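Long-range contacts in BamaA.19900.a (Balamuthia mandrillaris, PDB 6VZZ), which probably catalyses the ATP-dependent phosphorylation of glucose to glucose 6-phosphate, as a glucokinase of the actin-like ATPase clan: residues A[158-164]-A[178-182]; A[183-188]-A[198-203]. One frame throughout, in Å; residues are numbered along the deposited sequence.

Interaction 1: A[158-164]-A[178-182]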
loop_
_atom_site.group_PDB
_atom_site.type_symbol
_atom_site.label_atom_id
_atom_site.label_comp_id
_atom_site.label_asym_id
_atom_site.label_seq_id
_atom_site.Cartn_x
_atom_site.Cartn_y
_atom_site.Cartn_z
ATOM N N ASN A 158 -22.190 -3.372 4.672
ATOM C CA ASN A 158 -21.903 -4.798 4.719
ATOM C C ASN A 158 -22.428 -5.413 6.009
ATOM O O ASN A 158 -22.919 -6.545 6.006
ATOM C CB ASN A 158 -20.406 -5.038 4.580
ATOM C CG ASN A 158 -20.079 -6.493 4.371
ATOM O OD1 ASN A 158 -20.256 -7.021 3.276
ATOM N ND2 ASN A 158 -19.593 -7.155 5.415
ATOM N N ALA A 159 -22.363 -4.665 7.113
ATOM C CA ALA A 159 -22.806 -5.187 8.402
ATOM C C ALA A 159 -24.315 -5.408 8.449
ATOM O O ALA A 159 -24.782 -6.314 9.148
ATOM C CB ALA A 159 -22.371 -4.247 9.526
ATOM N N SER A 160 -25.095 -4.596 7.737
ATOM C CA SER A 160 -26.538 -4.792 7.667
ATOM C C SER A 160 -26.959 -5.503 6.386
ATOM O O SER A 160 -28.129 -5.415 5.995
ATOM C CB SER A 160 -27.271 -3.456 7.811
ATOM O OG SER A 160 -26.513 -2.387 7.265
ATOM N N ASP A 161 -26.022 -6.198 5.729
ATOM C CA ASP A 161 -26.304 -7.055 4.574
ATOM C C ASP A 161 -27.033 -6.291 3.465
ATOM O O ASP A 161 -28.004 -6.771 2.873
ATOM C CB ASP A 161 -27.091 -8.296 5.001
ATOM C CG ASP A 161 -26.186 -9.469 5.359
ATOM O OD1 ASP A 161 -25.188 -9.686 4.637
ATOM O OD2 ASP A 161 -26.472 -10.183 6.352
ATOM N N ALA A 162 -26.534 -5.090 3.170
ATOM C CA ALA A 162 -27.190 -4.182 2.239
ATOM C C ALA A 162 -26.310 -3.738 1.079
ATOM O O ALA A 162 -26.759 -2.918 0.268
ATOM C CB ALA A 162 -27.700 -2.939 2.981
ATOM N N LEU A 163 -25.078 -4.243 0.968
ATOM C CA LEU A 163 -24.206 -3.804 -0.117
ATOM C C LEU A 163 -24.786 -4.152 -1.479
ATOM O O LEU A 163 -24.492 -3.466 -2.465
ATOM C CB LEU A 163 -22.816 -4.421 0.020
ATOM C CG LEU A 163 -21.749 -3.670 0.805
ATOM C CD1 LEU A 163 -20.485 -4.489 0.820
ATOM C CD2 LEU A 163 -21.487 -2.302 0.197
ATOM N N ASP A 164 -25.604 -5.206 -1.562
ATOM C CA ASP A 164 -26.170 -5.602 -2.846
ATOM C C ASP A 164 -27.195 -4.603 -3.364
ATOM O O ASP A 164 -27.623 -4.718 -4.518
ATOM C CB ASP A 164 -26.796 -6.998 -2.745
ATOM C CG ASP A 164 -28.008 -7.032 -1.821
ATOM O OD1 ASP A 164 -28.023 -6.307 -0.793
ATOM O OD2 ASP A 164 -28.954 -7.790 -2.128
ATOM N N LYS A 178 -24.661 -12.795 -4.067
ATOM C CA LYS A 178 -25.053 -11.454 -3.652
ATOM C C LYS A 178 -23.859 -10.769 -2.995
ATOM O O LYS A 178 -23.060 -11.413 -2.311
ATOM C CB LYS A 178 -26.243 -11.512 -2.692
ATOM N N VAL A 179 -23.722 -9.464 -3.228
ATOM C CA VAL A 179 -22.514 -8.766 -2.802
ATOM C C VAL A 179 -22.448 -8.740 -1.279
ATOM O O VAL A 179 -23.366 -8.261 -0.606
ATOM C CB VAL A 179 -22.449 -7.354 -3.392
ATOM C CG1 VAL A 179 -21.198 -6.637 -2.898
ATOM C CG2 VAL A 179 -22.437 -7.421 -4.916
ATOM N N THR A 180 -21.361 -9.282 -0.736
ATOM C CA THR A 180 -21.073 -9.308 0.688
ATOM C C THR A 180 -19.559 -9.404 0.823
ATOM O O THR A 180 -18.887 -9.966 -0.044
ATOM C CB THR A 180 -21.777 -10.486 1.383
ATOM O OG1 THR A 180 -21.913 -10.217 2.784
ATOM C CG2 THR A 180 -20.986 -11.766 1.199
ATOM N N LEU A 181 -19.012 -8.833 1.890
ATOM C CA LEU A 181 -17.563 -8.771 2.058
ATOM C C LEU A 181 -17.098 -9.844 3.035
ATOM O O LEU A 181 -17.666 -9.990 4.124
ATOM C CB LEU A 181 -17.123 -7.390 2.537
ATOM C CG LEU A 181 -17.388 -6.258 1.546
ATOM C CD1 LEU A 181 -16.749 -4.979 2.030
ATOM C CD2 LEU A 181 -16.868 -6.610 0.178
ATOM N N GLN A 182 -16.082 -10.599 2.636
ATOM C CA GLN A 182 -15.521 -11.640 3.485
ATOM C C GLN A 182 -14.540 -11.017 4.474
ATOM O O GLN A 182 -14.206 -9.833 4.384
ATOM C CB GLN A 182 -14.856 -12.708 2.619
ATOM C CG GLN A 182 -15.810 -13.432 1.668
ATOM C CD GLN A 182 -16.967 -14.127 2.389
ATOM O OE1 GLN A 182 -16.790 -14.748 3.447
ATOM N NE2 GLN A 182 -18.166 -14.014 1.814
#
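A Schellman motif closes helix 146-159, and the contact is built on this helix end and the turn that follows it. The evidence is Asp161, whose positive phi (55°) marks the C-prime position: Asp161 N bonds Asn158 O at 3.1 Å, and Ala162 N returns to Met157 O. The reversal brings Leu163 and Asp164, in a 3-10 segment, alongside the extended loop 178-182, with Asp164 and Val179 closest in register (CA to CA 4.8 Å). One hydrogen bond crosses the interface. Leu181 N donates to Asn158 OD1 at 2.6 Å, with 147° at the hydrogen; the t rotamer of Asn158 points its side-chain oxygen at the loop, where OD1 serves as acceptor. Beside it lies an apolar patch. Leu163 CD1 reaches Leu181 CG at 3.6 Å, and Leu163 CB lies 4.0 Å from Val179 CG1. The patch continues into the fold: Leu163 and Leu181 both rest on Val154 of the same helix, while Val179 touches Phe167 and Pro169 of strand 167-171. Toward solvent the fit loosens, with Asp161 OD1 3.8 Å from Thr180 OG1 and the CB atoms of Asp164 and Val179 4.4 Å apart. The loop leading to strand 186-191 is thus fastened to the end of a helix. Its chemistry combines one directed polar link, from a backbone N-H to a side-chain oxygen, with apolar contacts among Leu163, Val179 and Leu181, which implies a mixed polar and apolar junction over a modest 330 Å².

Interaction 2: A[183-188]-A[198-203]. With CA (calcium ion), chain E.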
loop_
_atom_site.group_PDB
_atom_site.type_symbol
_atom_site.label_atom_id
_atom_site.label_comp_id
_atom_site.label_asym_id
_atom_site.label_seq_id
_atom_site.Cartn_x
_atom_site.Cartn_y
_atom_site.Cartn_z
ATOM N N PRO A 183 -14.080 -11.777 5.465
ATOM C CA PRO A 183 -13.081 -11.180 6.383
ATOM C C PRO A 183 -11.666 -11.257 5.820
ATOM O O PRO A 183 -10.777 -11.969 6.311
ATOM C CB PRO A 183 -13.259 -12.013 7.662
ATOM C CG PRO A 183 -14.473 -12.860 7.455
ATOM C CD PRO A 183 -14.601 -13.051 5.984
ATOM N N ASP A 184 -11.450 -10.509 4.745
ATOM C CA ASP A 184 -10.142 -10.332 4.127
ATOM C C ASP A 184 -10.006 -8.847 3.816
ATOM O O ASP A 184 -10.833 -8.042 4.252
ATOM C CB ASP A 184 -9.995 -11.240 2.898
ATOM C CG ASP A 184 -10.017 -12.721 3.264
ATOM O OD1 ASP A 184 -9.322 -13.124 4.230
ATOM O OD2 ASP A 184 -10.740 -13.491 2.596
ATOM N N HIS A 185 -8.951 -8.454 3.099
ATOM C CA HIS A 185 -8.793 -7.047 2.761
ATOM C C HIS A 185 -9.513 -6.742 1.466
ATOM O O HIS A 185 -9.582 -7.579 0.565
ATOM C CB HIS A 185 -7.329 -6.647 2.611
ATOM C CG HIS A 185 -6.445 -7.184 3.684
ATOM N ND1 HIS A 185 -6.753 -7.082 5.023
ATOM C CD2 HIS A 185 -5.258 -7.826 3.616
ATOM C CE1 HIS A 185 -5.795 -7.642 5.736
ATOM N NE2 HIS A 185 -4.881 -8.110 4.906
ATOM N N TYR A 186 -10.021 -5.518 1.364
ATOM C CA TYR A 186 -10.658 -5.048 0.145
ATOM C C TYR A 186 -10.127 -3.662 -0.175
ATOM O O TYR A 186 -10.014 -2.812 0.716
ATOM C CB TYR A 186 -12.184 -5.039 0.277
ATOM C CG TYR A 186 -12.788 -6.429 0.293
ATOM C CD1 TYR A 186 -13.197 -7.041 -0.883
ATOM C CD2 TYR A 186 -12.929 -7.141 1.486
ATOM C CE1 TYR A 186 -13.737 -8.314 -0.885
ATOM C CE2 TYR A 186 -13.472 -8.419 1.496
ATOM C CZ TYR A 186 -13.875 -8.997 0.300
ATOM O OH TYR A 186 -14.415 -10.260 0.288
ATOM N N LEU A 187 -9.763 -3.456 -1.437
ATOM C CA LEU A 187 -9.323 -2.161 -1.928
ATOM C C LEU A 187 -10.532 -1.373 -2.414
ATOM O O LEU A 187 -11.394 -1.911 -3.114
ATOM C CB LEU A 187 -8.310 -2.352 -3.061
ATOM C CG LEU A 187 -7.654 -1.161 -3.756
ATOM C CD1 LEU A 187 -6.771 -0.381 -2.809
ATOM C CD2 LEU A 187 -6.843 -1.636 -4.952
ATOM N N VAL A 188 -10.616 -0.105 -2.026
ATOM C CA VAL A 188 -11.684 0.782 -2.484
ATOM C C VAL A 188 -11.060 1.921 -3.281
ATOM O O VAL A 188 -10.118 2.569 -2.810
ATOM C CB VAL A 188 -12.523 1.328 -1.314
ATOM C CG1 VAL A 188 -13.582 2.287 -1.832
ATOM C CG2 VAL A 188 -13.153 0.190 -0.525
ATOM N N ALA A 198 -8.488 3.815 -0.587
ATOM C CA ALA A 198 -8.372 3.370 0.793
ATOM C C ALA A 198 -8.508 1.850 0.815
ATOM O O ALA A 198 -8.804 1.222 -0.206
ATOM C CB ALA A 198 -9.421 4.042 1.681
ATOM N N THR A 199 -8.287 1.241 1.979
ATOM C CA THR A 199 -8.351 -0.213 2.087
ATOM C C THR A 199 -9.116 -0.621 3.335
ATOM O O THR A 199 -8.839 -0.122 4.430
ATOM C CB THR A 199 -6.950 -0.841 2.128
ATOM O OG1 THR A 199 -6.217 -0.453 0.964
ATOM C CG2 THR A 199 -7.040 -2.373 2.167
ATOM N N LEU A 200 -10.067 -1.538 3.166
ATOM C CA LEU A 200 -10.724 -2.204 4.285
ATOM C C LEU A 200 -9.852 -3.377 4.717
ATOM O O LEU A 200 -9.602 -4.286 3.923
ATOM C CB LEU A 200 -12.122 -2.677 3.881
ATOM C CG LEU A 200 -13.218 -1.613 3.715
ATOM C CD1 LEU A 200 -14.377 -2.125 2.879
ATOM C CD2 LEU A 200 -13.725 -1.150 5.078
ATOM N N LEU A 201 -9.383 -3.353 5.959
ATOM C CA LEU A 201 -8.412 -4.319 6.457
ATOM C C LEU A 201 -9.068 -5.316 7.402
ATOM O O LEU A 201 -9.912 -4.949 8.226
ATOM C CB LEU A 201 -7.267 -3.616 7.197
ATOM C CG LEU A 201 -6.371 -2.650 6.423
ATOM C CD1 LEU A 201 -5.391 -1.963 7.349
ATOM C CD2 LEU A 201 -5.635 -3.405 5.354
ATOM N N SER A 202 -8.649 -6.575 7.296
ATOM C CA SER A 202 -8.985 -7.631 8.252
ATOM C C SER A 202 -7.686 -8.226 8.788
ATOM O O SER A 202 -7.215 -9.248 8.283
ATOM C CB SER A 202 -9.851 -8.720 7.605
ATOM O OG SER A 202 -11.222 -8.382 7.666
ATOM N N LEU A 203 -7.122 -7.607 9.820
ATOM C CA LEU A 203 -5.910 -8.108 10.442
ATOM C C LEU A 203 -6.248 -8.828 11.753
ATOM O O LEU A 203 -7.404 -9.189 11.997
ATOM C CB LEU A 203 -4.940 -6.942 10.649
ATOM C CG LEU A 203 -4.588 -6.087 9.434
ATOM C CD1 LEU A 203 -4.220 -4.677 9.880
ATOM C CD2 LEU A 203 -3.452 -6.716 8.647
HETATM CA CA CA E . -8.760 -13.269 6.856
HETATM O O HOH W 1 -8.476 -12.482 9.545
HETATM O O HOH W 2 -7.378 -14.792 5.740
#
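Four backbone hydrogen bonds pair residues 186-188 with 198-200. Tyr186 N gives to Leu200 O (2.9 Å) and Leu200 N to Tyr186 O (2.8 Å); Val188 N gives to Ala198 O (2.9 Å) and Ala198 N to Val188 O (3.0 Å). Between these two hydrogen-bonded pairs sits the non-hydrogen-bonded pair Leu187-Thr199, whose backbones turn outward: Leu187 bonds Gly331 and Leu333, Thr199 bonds Met215. Past the ladder the same outward bonding joins His185 to Arg330 and Leu201 to Gln213. Strands 186-191 and 195-201, to which the paired residues belong, are therefore inner strands of a mixed sheet, forming an antiparallel β hairpin (axes 4.7 Å apart, 155° between directions) in the actin-like fold of the glucokinase family. Tyr186, Val188, Ala198 and Leu200 share one face, where the last three meet helix 146-159; Leu187 and Thr199 meet helix 303-327 on the other. Beyond the ladder a side chain takes over as acceptor: Ser202 N donates to His185 ND1 at 3.0 Å and 172°. Leu201 CD2 makes a CH-pi contact with that imidazole, 4.2 Å from its centroid and 27° off the normal, while Met215 of the second subunit packs on both residues. Ser202 OG adds a weak bond to Asp184 O (3.5 Å). Tyr186 OH is paired with Gln182 N. At the open end calcium is bound by Pro183 O (2.5 Å), Asp184 OD1 (2.7 Å) and two waters, and Asp184 OD2 forms a salt bridge with Arg330.

How the interactions relate
The two contacts follow each other along the chain, Gln182 closing interaction 1 and Pro183 opening interaction 2, with centres about 14 Å apart. They meet through Leu181, whose CD2 lies 3.7 Å from Tyr186 CE1 and whose CD1 lies 3.8 Å from Leu200 CD1. Both also use helix 146-159: interaction 1 its C-terminal end, interaction 2 its flank. Interaction 1 is the more peripheral, its centre about 20 Å from the chain centre against 16 Å, and has one bond, from backbone to side chain. Seven of the twelve touching residues of interaction 2 are buried; its backbone ladder belongs to the sheet interior, while its outer end carries metal and subunit contacts.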